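Local structure of heme oxygenase (Chlamydomonas reinhardtii, 4RAJ) at residues L52-L57 / H105-T110; G91-A96 / Q147-A152; Q156-W161 / A175-T180. The protein probably catalyses the oxidative opening of heme to biliverdin with release of iron and carbon monoxide, as heme oxygenases do, and is seen here without heme. All blocks are in the same frame, centred on the assembly; numbering follows the deposited sequence.

Interaction 1 of 3, residues L52-L57 / H105-T110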
loop_
_atom_site.group_PDB
_atom_site.type_symbol
_atom_site.label_atom_id
_atom_site.label_comp_id
_atom_site.label_asym_id
_atom_site.label_seq_id
_atom_site.Cartn_x
_atom_site.Cartn_y
_atom_site.Cartn_z
ATOM N N LEU A 52 -11.462 -8.540 13.524
ATOM C CA LEU A 52 -10.045 -8.833 13.396
ATOM C C LEU A 52 -9.541 -8.360 12.039
ATOM O O LEU A 52 -8.518 -7.691 11.941
ATOM C CB LEU A 52 -9.802 -10.332 13.549
ATOM C CG LEU A 52 -8.570 -10.793 14.299
ATOM C CD1 LEU A 52 -8.404 -9.960 15.561
ATOM C CD2 LEU A 52 -8.762 -12.271 14.639
ATOM N N TYR A 53 -10.295 -8.712 11.003
ATOM C CA TYR A 53 -9.998 -8.307 9.644
ATOM C C TYR A 53 -9.824 -6.786 9.541
ATOM O O TYR A 53 -8.840 -6.282 8.993
ATOM C CB TYR A 53 -11.118 -8.794 8.714
ATOM C CG TYR A 53 -11.022 -8.269 7.307
ATOM C CD1 TYR A 53 -10.111 -8.805 6.404
ATOM C CD2 TYR A 53 -11.843 -7.234 6.878
ATOM C CE1 TYR A 53 -10.025 -8.320 5.102
ATOM C CE2 TYR A 53 -11.766 -6.748 5.588
ATOM C CZ TYR A 53 -10.864 -7.294 4.706
ATOM O OH TYR A 53 -10.789 -6.804 3.428
ATOM N N ALA A 54 -10.779 -6.058 10.093
ATOM C CA ALA A 54 -10.787 -4.597 9.996
ATOM C C ALA A 54 -9.659 -3.953 10.804
ATOM O O ALA A 54 -9.076 -2.948 10.389
ATOM C CB ALA A 54 -12.147 -4.051 10.449
ATOM N N LYS A 55 -9.353 -4.522 11.965
ATOM C CA LYS A 55 -8.193 -4.055 12.733
ATOM C C LYS A 55 -6.902 -4.218 11.951
ATOM O O LYS A 55 -6.025 -3.348 11.989
ATOM C CB LYS A 55 -8.082 -4.789 14.068
ATOM C CG LYS A 55 -8.895 -4.140 15.150
ATOM C CD LYS A 55 -8.958 -4.989 16.405
ATOM C CE LYS A 55 -10.404 -5.350 16.717
ATOM N NZ LYS A 55 -10.650 -5.526 18.178
ATOM N N ALA A 56 -6.786 -5.335 11.244
ATOM C CA ALA A 56 -5.611 -5.586 10.416
ATOM C C ALA A 56 -5.553 -4.597 9.250
ATOM O O ALA A 56 -4.491 -4.062 8.947
ATOM C CB ALA A 56 -5.610 -7.022 9.910
ATOM N N LEU A 57 -6.695 -4.347 8.612
ATOM C CA LEU A 57 -6.793 -3.302 7.576
ATOM C C LEU A 57 -6.331 -1.954 8.106
ATOM O O LEU A 57 -5.693 -1.171 7.390
ATOM C CB LEU A 57 -8.232 -3.150 7.058
ATOM C CG LEU A 57 -8.833 -4.085 6.012
ATOM C CD1 LEU A 57 -10.186 -3.544 5.586
ATOM C CD2 LEU A 57 -7.945 -4.232 4.803
ATOM N N HIS A 105 -16.799 1.189 8.454
ATOM C CA HIS A 105 -17.894 0.252 8.192
ATOM C C HIS A 105 -17.903 -0.938 9.154
ATOM O O HIS A 105 -18.934 -1.270 9.765
ATOM C CB HIS A 105 -17.848 -0.285 6.757
ATOM C CG HIS A 105 -18.913 -1.311 6.496
ATOM N ND1 HIS A 105 -18.645 -2.655 6.370
ATOM C CD2 HIS A 105 -20.259 -1.186 6.427
ATOM C CE1 HIS A 105 -19.781 -3.314 6.199
ATOM N NE2 HIS A 105 -20.771 -2.444 6.216
ATOM N N TYR A 106 -16.755 -1.590 9.300
ATOM C CA TYR A 106 -16.713 -2.804 10.107
ATOM C C TYR A 106 -16.765 -2.532 11.599
ATOM O O TYR A 106 -17.411 -3.272 12.341
ATOM C CB TYR A 106 -15.456 -3.603 9.772
ATOM C CG TYR A 106 -15.494 -4.255 8.416
ATOM C CD1 TYR A 106 -16.330 -5.341 8.178
ATOM C CD2 TYR A 106 -14.700 -3.793 7.366
ATOM C CE1 TYR A 106 -16.373 -5.951 6.944
ATOM C CE2 TYR A 106 -14.744 -4.404 6.116
ATOM C CZ TYR A 106 -15.590 -5.488 5.920
ATOM O OH TYR A 106 -15.662 -6.119 4.697
ATOM N N LEU A 107 -16.102 -1.465 12.039
ATOM C CA LEU A 107 -15.843 -1.276 13.467
ATOM C C LEU A 107 -16.780 -0.263 14.129
ATOM O O LEU A 107 -16.933 -0.250 15.359
ATOM C CB LEU A 107 -14.387 -0.855 13.681
ATOM C CG LEU A 107 -13.314 -1.855 13.243
ATOM C CD1 LEU A 107 -11.945 -1.382 13.684
ATOM C CD2 LEU A 107 -13.601 -3.255 13.812
ATOM N N GLY A 108 -17.402 0.589 13.323
ATOM C CA GLY A 108 -18.413 1.492 13.842
ATOM C C GLY A 108 -17.850 2.657 14.633
ATOM O O GLY A 108 -16.727 3.086 14.410
ATOM N N ALA A 109 -18.639 3.159 15.575
ATOM C CA ALA A 109 -18.358 4.450 16.205
ATOM C C ALA A 109 -16.979 4.544 16.864
ATOM O O ALA A 109 -16.307 5.576 16.770
ATOM C CB ALA A 109 -19.443 4.768 17.230
ATOM N N THR A 110 -16.555 3.466 17.518
ATOM C CA THR A 110 -15.295 3.494 18.262
ATOM C C THR A 110 -14.149 2.850 17.498
ATOM O O THR A 110 -13.200 2.352 18.102
ATOM C CB THR A 110 -15.451 2.805 19.609
ATOM O OG1 THR A 110 -15.842 1.441 19.397
ATOM C CG2 THR A 110 -16.522 3.530 20.436
#
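Y106, in the last turn of helix 96-107, lays its side chain on Y53 and A54 of helix 50-76, a buried helix-helix contact in the all-helical heme oxygenase fold. The backbones come nearest at A54 and Y106, and at the root of the tyrosine Y106 CB lies only 3.4 Å from A54 CB. The next atom, CG, is turned anti to the carbonyl carbon (chi1 -71°) and stays 3.9 Å from A54 CB, while CD2 passes the same methyl slightly farther out. Halfway along the ring the partner changes: Y106 CE2 meets Y53 CE2 at 3.8 Å, and CZ stays close to that same Y53 carbon. The two rings form an offset edge-to-face pair, with centroids 5.6 Å apart and planes at 80°, in which the edge of Y53 is directed at the rim of one Y106 face. H105 ND1 stands over the centre of the opposite face. At the tip, OH is hydrogen-bonded to the backbone O of G173, so the far end of the ring is tied, while its two faces are flanked by Y53 and H105. An alanine here would probably leave the edge of Y53 without its aromatic face and the G173 carbonyl without this hydroxyl. Y53 has further aromatic company in F166, which it meets edge-to-face. After Y106 the helix closes with L107, and G108 leaves helical geometry with positive phi. L107 packs on the A54 methyl as well: both its CG and its CD2 lie 3.7 Å from A54 CB.

Interaction 2 of 3, residues G91-A96 / Q147-A152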
loop_
_atom_site.group_PDB
_atom_site.type_symbol
_atom_site.label_atom_id
_atom_site.label_comp_id
_atom_site.label_asym_id
_atom_site.label_seq_id
_atom_site.Cartn_x
_atom_site.Cartn_y
_atom_site.Cartn_z
ATOM N N GLY A 91 -5.389 10.225 -9.770
ATOM C CA GLY A 91 -6.507 9.848 -10.625
ATOM C C GLY A 91 -7.220 8.572 -10.218
ATOM O O GLY A 91 -7.924 7.962 -11.026
ATOM N N GLY A 92 -7.047 8.168 -8.965
ATOM C CA GLY A 92 -7.714 6.988 -8.440
ATOM C C GLY A 92 -6.815 5.986 -7.731
ATOM O O GLY A 92 -7.302 5.039 -7.114
ATOM N N LEU A 93 -5.503 6.163 -7.822
ATOM C CA LEU A 93 -4.601 5.223 -7.186
ATOM C C LEU A 93 -4.699 5.236 -5.667
ATOM O O LEU A 93 -4.514 4.192 -5.031
ATOM C CB LEU A 93 -3.148 5.512 -7.571
ATOM C CG LEU A 93 -2.402 4.692 -8.624
ATOM C CD1 LEU A 93 -0.912 4.989 -8.511
ATOM C CD2 LEU A 93 -2.656 3.200 -8.525
ATOM N N TYR A 94 -4.939 6.421 -5.096
ATOM C CA TYR A 94 -4.891 6.599 -3.646
ATOM C C TYR A 94 -5.895 5.684 -2.930
ATOM O O TYR A 94 -7.021 5.496 -3.408
ATOM C CB TYR A 94 -5.164 8.055 -3.264
ATOM C CG TYR A 94 -3.965 8.988 -3.342
ATOM C CD1 TYR A 94 -2.851 8.684 -4.124
ATOM C CD2 TYR A 94 -3.949 10.175 -2.614
ATOM C CE1 TYR A 94 -1.755 9.556 -4.184
ATOM C CE2 TYR A 94 -2.866 11.046 -2.668
ATOM C CZ TYR A 94 -1.776 10.738 -3.459
ATOM O OH TYR A 94 -0.699 11.619 -3.504
ATOM N N ARG A 95 -5.482 5.168 -1.771
ATOM C CA ARG A 95 -6.199 4.138 -1.033
ATOM C C ARG A 95 -6.666 4.556 0.364
ATOM O O ARG A 95 -7.539 3.900 0.920
ATOM C CB ARG A 95 -5.315 2.879 -0.857
ATOM C CG ARG A 95 -4.919 2.147 -2.134
ATOM C CD ARG A 95 -6.164 1.508 -2.796
ATOM N NE ARG A 95 -6.808 2.430 -3.731
ATOM C CZ ARG A 95 -8.046 2.277 -4.212
ATOM N NH1 ARG A 95 -8.779 1.236 -3.839
ATOM N NH2 ARG A 95 -8.555 3.174 -5.061
ATOM N N ALA A 96 -6.067 5.581 0.967
ATOM C CA ALA A 96 -6.380 5.850 2.393
ATOM C C ALA A 96 -7.888 6.129 2.630
ATOM O O ALA A 96 -8.459 5.643 3.612
ATOM C CB ALA A 96 -5.530 7.003 2.937
ATOM N N GLN A 147 3.280 -0.625 -3.089
ATOM C CA GLN A 147 2.065 -0.606 -2.274
ATOM C C GLN A 147 0.811 -0.404 -3.106
ATOM O O GLN A 147 -0.120 -1.202 -3.053
ATOM C CB GLN A 147 2.153 0.504 -1.220
ATOM C CG GLN A 147 3.410 0.437 -0.306
ATOM C CD GLN A 147 3.322 -0.662 0.726
ATOM O OE1 GLN A 147 2.448 -1.524 0.654
ATOM N NE2 GLN A 147 4.224 -0.635 1.714
ATOM N N HIS A 148 0.774 0.678 -3.869
ATOM C CA HIS A 148 -0.460 1.009 -4.573
ATOM C C HIS A 148 -0.779 0.045 -5.694
ATOM O O HIS A 148 -1.941 -0.228 -5.971
ATOM C CB HIS A 148 -0.384 2.423 -5.122
ATOM C CG HIS A 148 -0.510 3.468 -4.072
ATOM N ND1 HIS A 148 0.573 3.947 -3.367
ATOM C CD2 HIS A 148 -1.595 4.125 -3.597
ATOM C CE1 HIS A 148 0.160 4.861 -2.506
ATOM N NE2 HIS A 148 -1.151 4.985 -2.621
ATOM N N LEU A 149 0.247 -0.475 -6.348
ATOM C CA LEU A 149 -0.000 -1.319 -7.508
ATOM C C LEU A 149 -0.419 -2.725 -7.068
ATOM O O LEU A 149 -1.183 -3.400 -7.759
ATOM C CB LEU A 149 1.234 -1.350 -8.423
ATOM C CG LEU A 149 1.205 -0.308 -9.557
ATOM C CD1 LEU A 149 0.973 1.108 -9.051
ATOM C CD2 LEU A 149 2.469 -0.359 -10.407
ATOM N N ALA A 150 0.031 -3.145 -5.893
ATOM C CA ALA A 150 -0.404 -4.431 -5.345
ATOM C C ALA A 150 -1.883 -4.385 -4.953
ATOM O O ALA A 150 -2.610 -5.361 -5.157
ATOM C CB ALA A 150 0.463 -4.831 -4.154
ATOM N N MET A 151 -2.336 -3.250 -4.412
ATOM C CA MET A 151 -3.756 -3.092 -4.075
ATOM C C MET A 151 -4.636 -3.238 -5.308
ATOM O O MET A 151 -5.748 -3.799 -5.237
ATOM C CB MET A 151 -3.999 -1.737 -3.409
ATOM C CG MET A 151 -3.262 -1.628 -2.074
ATOM S SD MET A 151 -3.981 -2.756 -0.851
ATOM C CE MET A 151 -5.632 -2.067 -0.859
ATOM N N ALA A 152 -4.128 -2.732 -6.432
ATOM C CA ALA A 152 -4.844 -2.769 -7.713
ATOM C C ALA A 152 -4.798 -4.163 -8.345
ATOM O O ALA A 152 -5.524 -4.455 -9.305
ATOM C CB ALA A 152 -4.256 -1.734 -8.669
HETATM O O HOH W 1 -4.084 1.507 -5.688
#
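H148 of helix 140-151 turns its imidazole toward the loop 91-96: L93 O lies in the plane of the ring at its edge, 3.3 Å from H148 CD2. This is the tight part of the contact. L93 O also accepts R95 NE, at 3.2 Å and from above the carbonyl plane, and a water that donates to it. The same water donates to H148 O at 2.8 Å, so it bridges the two backbones. R95 folds back over its own loop, bent at chi2 and chi3, and NH2 reaches G92 O at 3.0 Å with a C=O...N angle of 167°. G92, at phi 130°, has backbone angles at which a CB would collide with the carbonyl O of G91. The aliphatic part of R95 faces the helix: CD lies 3.9 Å from M151 CB, and the two bent chains slide past each other in opposite directions. Beyond this centre the fit is looser. L93 CD2 reaches L149 CD1 only at 4.2 Å, and the partly exposed Y94, whose CB points away, brings ring atom CD1 to 4.3 Å from H148 NE2. Other polar ends find partners elsewhere: H148 NE2 is hydrogen-bonded to E68, Y94 OH to D72, and R95 NH1 to the carbonyls of A176 and D178. Q147 and A150, on the same helix, line the pocket holding a polyether, probably from the crystallisation liquor. The loop thus sits between helix 50-76, which supplies E68 and D72, and helix 140-151, with helix 184-200 packing on L93 through L187 and on L149 through F191.

Interaction 3 of 3, residues Q156-W161 / A175-T180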
loop_
_atom_site.group_PDB
_atom_site.type_symbol
_atom_site.label_atom_id
_atom_site.label_comp_id
_atom_site.label_asym_id
_atom_site.label_seq_id
_atom_site.Cartn_x
_atom_site.Cartn_y
_atom_site.Cartn_z
ATOM N N GLN A 156 -7.422 -7.528 -5.268
ATOM C CA GLN A 156 -8.732 -7.927 -5.785
ATOM C C GLN A 156 -9.121 -9.322 -5.300
ATOM O O GLN A 156 -10.303 -9.672 -5.256
ATOM C CB GLN A 156 -8.753 -7.877 -7.316
ATOM C CG GLN A 156 -8.366 -6.529 -7.874
ATOM C CD GLN A 156 -9.157 -5.399 -7.248
ATOM O OE1 GLN A 156 -10.354 -5.251 -7.501
ATOM N NE2 GLN A 156 -8.492 -4.595 -6.418
ATOM N N ILE A 157 -8.125 -10.116 -4.935
ATOM C CA ILE A 157 -8.383 -11.459 -4.430
ATOM C C ILE A 157 -8.878 -11.401 -2.989
ATOM O O ILE A 157 -9.836 -12.082 -2.624
ATOM C CB ILE A 157 -7.124 -12.346 -4.517
ATOM C CG1 ILE A 157 -6.723 -12.549 -5.980
ATOM C CG2 ILE A 157 -7.367 -13.688 -3.853
ATOM C CD1 ILE A 157 -5.349 -13.170 -6.161
ATOM N N VAL A 158 -8.227 -10.582 -2.167
ATOM C CA VAL A 158 -8.694 -10.342 -0.804
ATOM C C VAL A 158 -10.122 -9.807 -0.829
ATOM O O VAL A 158 -10.969 -10.223 -0.050
ATOM C CB VAL A 158 -7.777 -9.338 -0.065
ATOM C CG1 VAL A 158 -8.357 -8.971 1.285
ATOM C CG2 VAL A 158 -6.380 -9.924 0.096
ATOM N N LYS A 159 -10.380 -8.884 -1.747
ATOM C CA LYS A 159 -11.704 -8.291 -1.900
ATOM C C LYS A 159 -12.777 -9.352 -2.168
ATOM O O LYS A 159 -13.844 -9.357 -1.539
ATOM C CB LYS A 159 -11.667 -7.263 -3.034
ATOM C CG LYS A 159 -12.992 -6.931 -3.657
ATOM C CD LYS A 159 -12.793 -5.779 -4.616
ATOM C CE LYS A 159 -13.888 -5.719 -5.637
ATOM N NZ LYS A 159 -13.839 -4.443 -6.400
ATOM N N ARG A 160 -12.478 -10.263 -3.088
ATOM C CA ARG A 160 -13.417 -11.327 -3.437
ATOM C C ARG A 160 -13.722 -12.245 -2.251
ATOM O O ARG A 160 -14.879 -12.660 -2.057
ATOM C CB ARG A 160 -12.877 -12.147 -4.616
ATOM C CG ARG A 160 -13.277 -11.587 -5.979
ATOM C CD ARG A 160 -12.455 -12.201 -7.107
ATOM N NE ARG A 160 -11.780 -11.171 -7.896
ATOM C CZ ARG A 160 -10.751 -11.393 -8.711
ATOM N NH1 ARG A 160 -10.262 -12.620 -8.848
ATOM N NH2 ARG A 160 -10.206 -10.386 -9.385
ATOM N N TRP A 161 -12.695 -12.576 -1.473
ATOM C CA TRP A 161 -12.874 -13.399 -0.279
ATOM C C TRP A 161 -13.666 -12.664 0.790
ATOM O O TRP A 161 -14.568 -13.239 1.396
ATOM C CB TRP A 161 -11.523 -13.843 0.297
ATOM C CG TRP A 161 -11.005 -15.109 -0.293
ATOM C CD1 TRP A 161 -9.894 -15.260 -1.068
ATOM C CD2 TRP A 161 -11.585 -16.411 -0.164
ATOM N NE1 TRP A 161 -9.747 -16.578 -1.430
ATOM C CE2 TRP A 161 -10.771 -17.304 -0.886
ATOM C CE3 TRP A 161 -12.722 -16.905 0.483
ATOM C CZ2 TRP A 161 -11.054 -18.670 -0.972
ATOM C CZ3 TRP A 161 -13.004 -18.258 0.391
ATOM C CH2 TRP A 161 -12.170 -19.125 -0.328
ATOM N N ALA A 175 -14.005 -1.096 0.098
ATOM C CA ALA A 175 -13.613 0.176 -0.512
ATOM C C ALA A 175 -12.090 0.320 -0.616
ATOM O O ALA A 175 -11.589 1.006 -1.508
ATOM C CB ALA A 175 -14.211 1.353 0.266
ATOM N N ALA A 176 -11.365 -0.343 0.281
ATOM C CA ALA A 176 -9.900 -0.357 0.230
ATOM C C ALA A 176 -9.392 -0.919 -1.094
ATOM O O ALA A 176 -8.311 -0.551 -1.562
ATOM C CB ALA A 176 -9.333 -1.176 1.394
ATOM N N PHE A 177 -10.180 -1.821 -1.680
ATOM C CA PHE A 177 -9.808 -2.541 -2.897
ATOM C C PHE A 177 -10.654 -2.157 -4.126
ATOM O O PHE A 177 -10.537 -2.787 -5.181
ATOM C CB PHE A 177 -9.933 -4.045 -2.645
ATOM C CG PHE A 177 -9.197 -4.505 -1.414
ATOM C CD1 PHE A 177 -7.817 -4.595 -1.416
ATOM C CD2 PHE A 177 -9.888 -4.835 -0.255
ATOM C CE1 PHE A 177 -7.142 -5.006 -0.278
ATOM C CE2 PHE A 177 -9.217 -5.254 0.882
ATOM C CZ PHE A 177 -7.847 -5.338 0.874
ATOM N N ASP A 178 -11.491 -1.136 -3.994
ATOM C CA ASP A 178 -12.376 -0.749 -5.094
ATOM C C ASP A 178 -11.767 0.337 -5.991
ATOM O O ASP A 178 -11.055 1.230 -5.518
ATOM C CB ASP A 178 -13.725 -0.252 -4.569
ATOM C CG ASP A 178 -14.564 -1.356 -3.933
ATOM O OD1 ASP A 178 -14.301 -2.568 -4.144
ATOM O OD2 ASP A 178 -15.498 -0.999 -3.200
ATOM N N TYR A 179 -12.076 0.253 -7.283
ATOM C CA TYR A 179 -11.641 1.242 -8.264
ATOM C C TYR A 179 -12.828 1.603 -9.131
ATOM O O TYR A 179 -12.976 1.099 -10.241
ATOM C CB TYR A 179 -10.482 0.700 -9.114
ATOM C CG TYR A 179 -9.249 0.443 -8.259
ATOM C CD1 TYR A 179 -9.122 -0.746 -7.538
ATOM C CD2 TYR A 179 -8.235 1.386 -8.159
ATOM C CE1 TYR A 179 -8.013 -0.987 -6.725
ATOM C CE2 TYR A 179 -7.110 1.154 -7.350
ATOM C CZ TYR A 179 -7.015 -0.035 -6.639
ATOM O OH TYR A 179 -5.926 -0.287 -5.825
ATOM N N THR A 180 -13.676 2.485 -8.615
ATOM C CA THR A 180 -14.968 2.754 -9.242
ATOM C C THR A 180 -14.924 3.863 -10.302
ATOM O O THR A 180 -15.934 4.133 -10.957
ATOM C CB THR A 180 -16.001 3.135 -8.185
ATOM O OG1 THR A 180 -15.592 4.358 -7.561
ATOM C CG2 THR A 180 -16.098 2.042 -7.133
#
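The backbone of K159 in helix 155-165 passes that of F177 in the irregular loop 175-180 with CA atoms 6.1 Å apart. In the heme oxygenase fold this helix, following helix 140-151 across a short break, probably forms the far half of the kinked distal helix, and the contact fastens the returning loop to it. F177 carries the apolar part. Its CB lies 3.7 Å from K159 CB, and at the far end of the ring CZ lies 3.7 Å from V158 CG1, with V158 CB over a face. Y53 and L57 of helix 50-76 and M151 of helix 140-151 also pack on F177, which is buried although the contact lies at the surface. Two polar side chains reach over the loop beside it. Q156 starts away from the loop, but its chain bends at chi2 (-51°) and brings the amide back, so that NE2 donates to F177 O at 3.0 Å with an N-H...O angle of 157°. The bond uses a lone pair in the carbonyl plane and lies close to the amide plane. NE2 is also bonded to M151 O, so two carbonyls fix the rotation of this amide; it further lies at the edge of the Y179 ring, 3.7 Å from CE1. K159 leaves with CG anti to the backbone N (159°) and stays extended to its tip, crossing D178 at about a right angle. NZ forms a salt bridge with D178 OD1 at 3.0 Å, meeting it on the anti side, tilted out of the carboxylate plane; T174 OG1 is bonded to that same oxygen.

Overall arrangement
Interactions 1 and 2 are buried, whereas interaction 3 lies at the surface. Interaction 1, its centre about 18 Å from that of the chain, is wholly apolar and aromatic across its helices; interaction 2, its centre about 7 Å from that of the chain, mixes apolar packing with a water bridge; interaction 3 adds a direct hydrogen bond and a salt bridge. F177 joins the outer two, its CE2 lying 3.4 Å from Y53 OH of interaction 1. R95 and M151 join interaction 2 to the loop 175-180. Helix 50-76 takes part in interaction 1 and borders the other two, while helices 140-151 and 155-165, consecutive in the chain, carry interactions 2 and 3.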